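Local coordinates for prolyl-tRNA synthetase (Giardia lamblia ATCC 50803, PDB 3IAL), which probably joins L-proline to tRNA(Pro) at the expense of ATP, and is captured here with the prolyl-adenylate intermediate bound, at residues Pro295-Pro306 with Leu338-Phe346. Numbering follows the deposited sequence.
Sequences PLIAPIHVVIIP and LRVSIDDDF
Val302 and Val340, Val303 and Ser341, and Ile304 and Ile342 pair in parallel, the worked case of a beta-alpha-beta crossover in which helix 315-334 carries the chain from the first strand to an outermost strand of the anticodon-binding domain's sheet. The backbone bonds alternate as parallel strands require: Val302 N gives to Arg339 O, Ser341 N to Val302 O (3.0 Å), Ile304 N to Ser341 O (2.8 Å) and Asp343 N to Ile304 O. CA-H...O contacts supplement them, as from Val340 CA to Val302 O.

Polar side chains hold the entry to the pair. Arg339 grips Ala298 O side-on, through NE (2.8 Å) and NH2 (2.7 Å), the oxygen lying in the guanidinium plane. The bend at chi3 (-71°) turns the group back over His301, whose CE1 lies 3.2 Å above one guanidinium face, offset toward its rim; the two planes are 37° apart. His301 ND1 in turn accepts from Arg339 N at 3.1 Å in a nearly straight bond (173°), while its NE2 donates weakly to Pro295 O.

The face of Val302 and Ile304 carries apolar contacts: Ile304 CD1 reaches Val340 CG1 (3.7 Å), and Ile304 also packs on Val325 and Ile328 of the crossover helix. Ile300 CD1, ahead of its strand, rests against CB of Ser341 (3.5 Å), a residue on the face of Val303. Farther along, Pro306 CB meets the edge of the Phe346 ring. Just past the second strand Asp343 OD1 accepts from Asp345 N in an Asx turn, while its OD2 is hydrogen-bonded to Tyr357 OH.

The chemistry implies a division of labour: main-chain bonds set the register, while one residue pair, Arg339 and His301, ties the turn at Pro295-Ala298 to the residue just ahead of the edge strand, probably with the guanidinium charge favouring a neutral imidazole.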
loop_
_atom_site.group_PDB
_atom_site.type_symbol
_atom_site.label_atom_id
_atom_site.label_comp_id
_atom_site.label_asym_id
_atom_site.label_seq_id
_atom_site.Cartn_x
_atom_site.Cartn_y
_atom_site.Cartn_z
ATOM N N PRO B 295 -18.611 6.457 4.320
ATOM C CA PRO B 295 -18.428 5.003 4.306
ATOM C C PRO B 295 -17.059 4.519 3.819
ATOM O O PRO B 295 -16.505 3.585 4.406
ATOM C CB PRO B 295 -19.537 4.518 3.361
ATOM C CG PRO B 295 -20.624 5.502 3.536
ATOM C CD PRO B 295 -19.946 6.839 3.824
ATOM N N LEU B 296 -16.529 5.141 2.768
ATOM C CA LEU B 296 -15.220 4.771 2.211
ATOM C C LEU B 296 -14.149 4.611 3.291
ATOM O O LEU B 296 -13.376 3.656 3.278
ATOM C CB LEU B 296 -14.742 5.823 1.199
ATOM C CG LEU B 296 -13.346 5.571 0.601
ATOM C CD1 LEU B 296 -13.383 4.357 -0.330
ATOM C CD2 LEU B 296 -12.794 6.810 -0.124
ATOM N N ILE B 297 -14.114 5.557 4.223
ATOM C CA ILE B 297 -13.047 5.608 5.222
ATOM C C ILE B 297 -13.476 5.199 6.625
ATOM O O ILE B 297 -12.718 5.381 7.557
ATOM C CB ILE B 297 -12.384 7.014 5.277
ATOM C CG1 ILE B 297 -13.415 8.109 5.626
ATOM C CG2 ILE B 297 -11.684 7.303 3.962
ATOM C CD1 ILE B 297 -12.797 9.462 6.074
ATOM N N ALA B 298 -14.672 4.642 6.782
ATOM C CA ALA B 298 -15.104 4.147 8.088
ATOM C C ALA B 298 -14.506 2.758 8.307
ATOM O O ALA B 298 -14.846 1.823 7.573
ATOM C CB ALA B 298 -16.633 4.078 8.164
ATOM N N PRO B 299 -13.612 2.607 9.302
ATOM C CA PRO B 299 -13.124 1.249 9.588
ATOM C C PRO B 299 -14.251 0.275 9.961
ATOM O O PRO B 299 -14.145 -0.917 9.680
ATOM C CB PRO B 299 -12.155 1.463 10.760
ATOM C CG PRO B 299 -11.680 2.857 10.589
ATOM C CD PRO B 299 -12.915 3.607 10.132
ATOM N N ILE B 300 -15.317 0.796 10.572
ATOM C CA ILE B 300 -16.534 0.041 10.849
ATOM C C ILE B 300 -17.716 0.823 10.288
ATOM O O ILE B 300 -18.016 1.911 10.764
ATOM C CB ILE B 300 -16.719 -0.142 12.375
ATOM C CG1 ILE B 300 -15.693 -1.138 12.922
ATOM C CG2 ILE B 300 -18.136 -0.609 12.713
ATOM C CD1 ILE B 300 -15.472 -1.004 14.422
ATOM N N HIS B 301 -18.373 0.290 9.262
ATOM C CA HIS B 301 -19.572 0.931 8.714
ATOM C C HIS B 301 -20.716 0.926 9.727
ATOM O O HIS B 301 -21.493 1.874 9.803
ATOM C CB HIS B 301 -20.075 0.194 7.475
ATOM C CG HIS B 301 -19.212 0.349 6.264
ATOM N ND1 HIS B 301 -18.682 -0.731 5.591
ATOM C CD2 HIS B 301 -18.815 1.448 5.582
ATOM C CE1 HIS B 301 -17.984 -0.304 4.556
ATOM N NE2 HIS B 301 -18.047 1.015 4.528
ATOM N N VAL B 302 -20.826 -0.168 10.475
ATOM C CA VAL B 302 -21.990 -0.434 11.319
ATOM C C VAL B 302 -21.572 -1.081 12.633
ATOM O O VAL B 302 -20.851 -2.070 12.642
ATOM C CB VAL B 302 -22.971 -1.396 10.625
ATOM C CG1 VAL B 302 -24.141 -1.734 11.550
ATOM C CG2 VAL B 302 -23.471 -0.808 9.310
ATOM N N VAL B 303 -22.028 -0.523 13.746
ATOM C CA VAL B 303 -21.831 -1.178 15.036
ATOM C C VAL B 303 -23.181 -1.697 15.523
ATOM O O VAL B 303 -24.147 -0.942 15.616
ATOM C CB VAL B 303 -21.171 -0.252 16.075
ATOM C CG1 VAL B 303 -21.982 1.045 16.277
ATOM C CG2 VAL B 303 -20.967 -1.008 17.394
ATOM N N ILE B 304 -23.251 -2.993 15.808
ATOM C CA ILE B 304 -24.483 -3.596 16.297
ATOM C C ILE B 304 -24.343 -3.760 17.796
ATOM O O ILE B 304 -23.384 -4.358 18.266
ATOM C CB ILE B 304 -24.760 -4.962 15.638
ATOM C CG1 ILE B 304 -24.637 -4.871 14.116
ATOM C CG2 ILE B 304 -26.148 -5.447 15.991
ATOM C CD1 ILE B 304 -24.969 -6.179 13.392
ATOM N N ILE B 305 -25.297 -3.220 18.546
ATOM C CA ILE B 305 -25.229 -3.231 20.000
ATOM C C ILE B 305 -26.386 -4.034 20.600
ATOM O O ILE B 305 -27.545 -3.646 20.467
ATOM C CB ILE B 305 -25.237 -1.802 20.569
ATOM C CG1 ILE B 305 -24.037 -1.012 20.029
ATOM C CG2 ILE B 305 -25.194 -1.833 22.107
ATOM C CD1 ILE B 305 -24.106 0.488 20.291
ATOM N N PRO B 306 -26.075 -5.170 21.240
ATOM C CA PRO B 306 -27.103 -5.867 22.006
ATOM C C PRO B 306 -27.483 -5.045 23.235
ATOM O O PRO B 306 -26.599 -4.618 23.965
ATOM C CB PRO B 306 -26.423 -7.180 22.427
ATOM C CG PRO B 306 -25.089 -7.194 21.784
ATOM C CD PRO B 306 -24.762 -5.821 21.346
ATOM N N LEU B 338 -19.997 -5.188 3.963
ATOM C CA LEU B 338 -19.863 -4.122 4.961
ATOM C C LEU B 338 -18.940 -4.544 6.092
ATOM O O LEU B 338 -18.832 -5.729 6.406
ATOM C CB LEU B 338 -21.225 -3.748 5.542
ATOM C CG LEU B 338 -22.263 -3.195 4.562
ATOM C CD1 LEU B 338 -23.521 -2.764 5.320
ATOM C CD2 LEU B 338 -21.684 -2.033 3.753
ATOM N N ARG B 339 -18.266 -3.569 6.689
ATOM C CA ARG B 339 -17.453 -3.792 7.864
ATOM C C ARG B 339 -18.370 -3.583 9.058
ATOM O O ARG B 339 -18.948 -2.517 9.229
ATOM C CB ARG B 339 -16.252 -2.844 7.885
ATOM C CG ARG B 339 -15.304 -3.055 6.691
ATOM C CD ARG B 339 -14.126 -2.094 6.673
ATOM N NE ARG B 339 -14.507 -0.716 6.350
ATOM C CZ ARG B 339 -14.658 -0.222 5.118
ATOM N NH1 ARG B 339 -14.473 -0.979 4.045
ATOM N NH2 ARG B 339 -14.991 1.051 4.954
ATOM N N VAL B 340 -18.521 -4.632 9.858
ATOM C CA VAL B 340 -19.468 -4.660 10.959
ATOM C C VAL B 340 -18.759 -5.033 12.247
ATOM O O VAL B 340 -17.900 -5.907 12.254
ATOM C CB VAL B 340 -20.587 -5.685 10.672
ATOM C CG1 VAL B 340 -21.602 -5.725 11.806
ATOM C CG2 VAL B 340 -21.258 -5.359 9.334
ATOM N N SER B 341 -19.114 -4.354 13.331
ATOM C CA SER B 341 -18.626 -4.711 14.659
ATOM C C SER B 341 -19.799 -4.987 15.606
ATOM O O SER B 341 -20.881 -4.410 15.455
ATOM C CB SER B 341 -17.755 -3.593 15.223
ATOM O OG SER B 341 -17.099 -4.031 16.396
ATOM N N ILE B 342 -19.569 -5.878 16.569
ATOM C CA ILE B 342 -20.539 -6.211 17.611
ATOM C C ILE B 342 -19.918 -5.846 18.952
ATOM O O ILE B 342 -18.887 -6.418 19.320
ATOM C CB ILE B 342 -20.854 -7.724 17.629
ATOM C CG1 ILE B 342 -21.402 -8.195 16.280
ATOM C CG2 ILE B 342 -21.865 -8.068 18.751
ATOM C CD1 ILE B 342 -21.555 -9.726 16.187
ATOM N N ASP B 343 -20.533 -4.902 19.673
ATOM C CA ASP B 343 -20.071 -4.515 21.014
ATOM C C ASP B 343 -20.895 -5.205 22.086
ATOM O O ASP B 343 -21.856 -4.631 22.605
ATOM C CB ASP B 343 -20.140 -2.996 21.219
ATOM C CG ASP B 343 -19.442 -2.538 22.500
ATOM O OD1 ASP B 343 -19.482 -3.260 23.513
ATOM O OD2 ASP B 343 -18.859 -1.442 22.509
ATOM N N ASP B 344 -20.485 -6.415 22.449
ATOM C CA ASP B 344 -21.195 -7.199 23.459
ATOM C C ASP B 344 -20.638 -7.015 24.877
ATOM O O ASP B 344 -20.771 -7.909 25.707
ATOM C CB ASP B 344 -21.208 -8.688 23.065
ATOM C CG ASP B 344 -19.817 -9.260 22.828
ATOM O OD1 ASP B 344 -18.809 -8.522 22.969
ATOM O OD2 ASP B 344 -19.735 -10.458 22.487
ATOM N N ASP B 345 -20.018 -5.868 25.158
ATOM C CA ASP B 345 -19.504 -5.584 26.504
ATOM C C ASP B 345 -20.634 -5.020 27.358
ATOM O O ASP B 345 -20.938 -3.831 27.288
ATOM C CB ASP B 345 -18.319 -4.608 26.470
ATOM C CG ASP B 345 -17.699 -4.378 27.854
ATOM O OD1 ASP B 345 -18.061 -5.105 28.808
ATOM O OD2 ASP B 345 -16.848 -3.469 27.993
ATOM N N PHE B 346 -21.241 -5.878 28.172
ATOM C CA PHE B 346 -22.445 -5.517 28.930
ATOM C C PHE B 346 -22.159 -4.704 30.199
ATOM O O PHE B 346 -23.091 -4.221 30.847
ATOM C CB PHE B 346 -23.250 -6.774 29.286
ATOM C CG PHE B 346 -23.507 -7.684 28.109
ATOM C CD1 PHE B 346 -23.191 -9.034 28.175
ATOM C CD2 PHE B 346 -24.043 -7.180 26.926
ATOM C CE1 PHE B 346 -23.422 -9.873 27.091
ATOM C CE2 PHE B 346 -24.276 -8.009 25.839
ATOM C CZ PHE B 346 -23.963 -9.358 25.920
#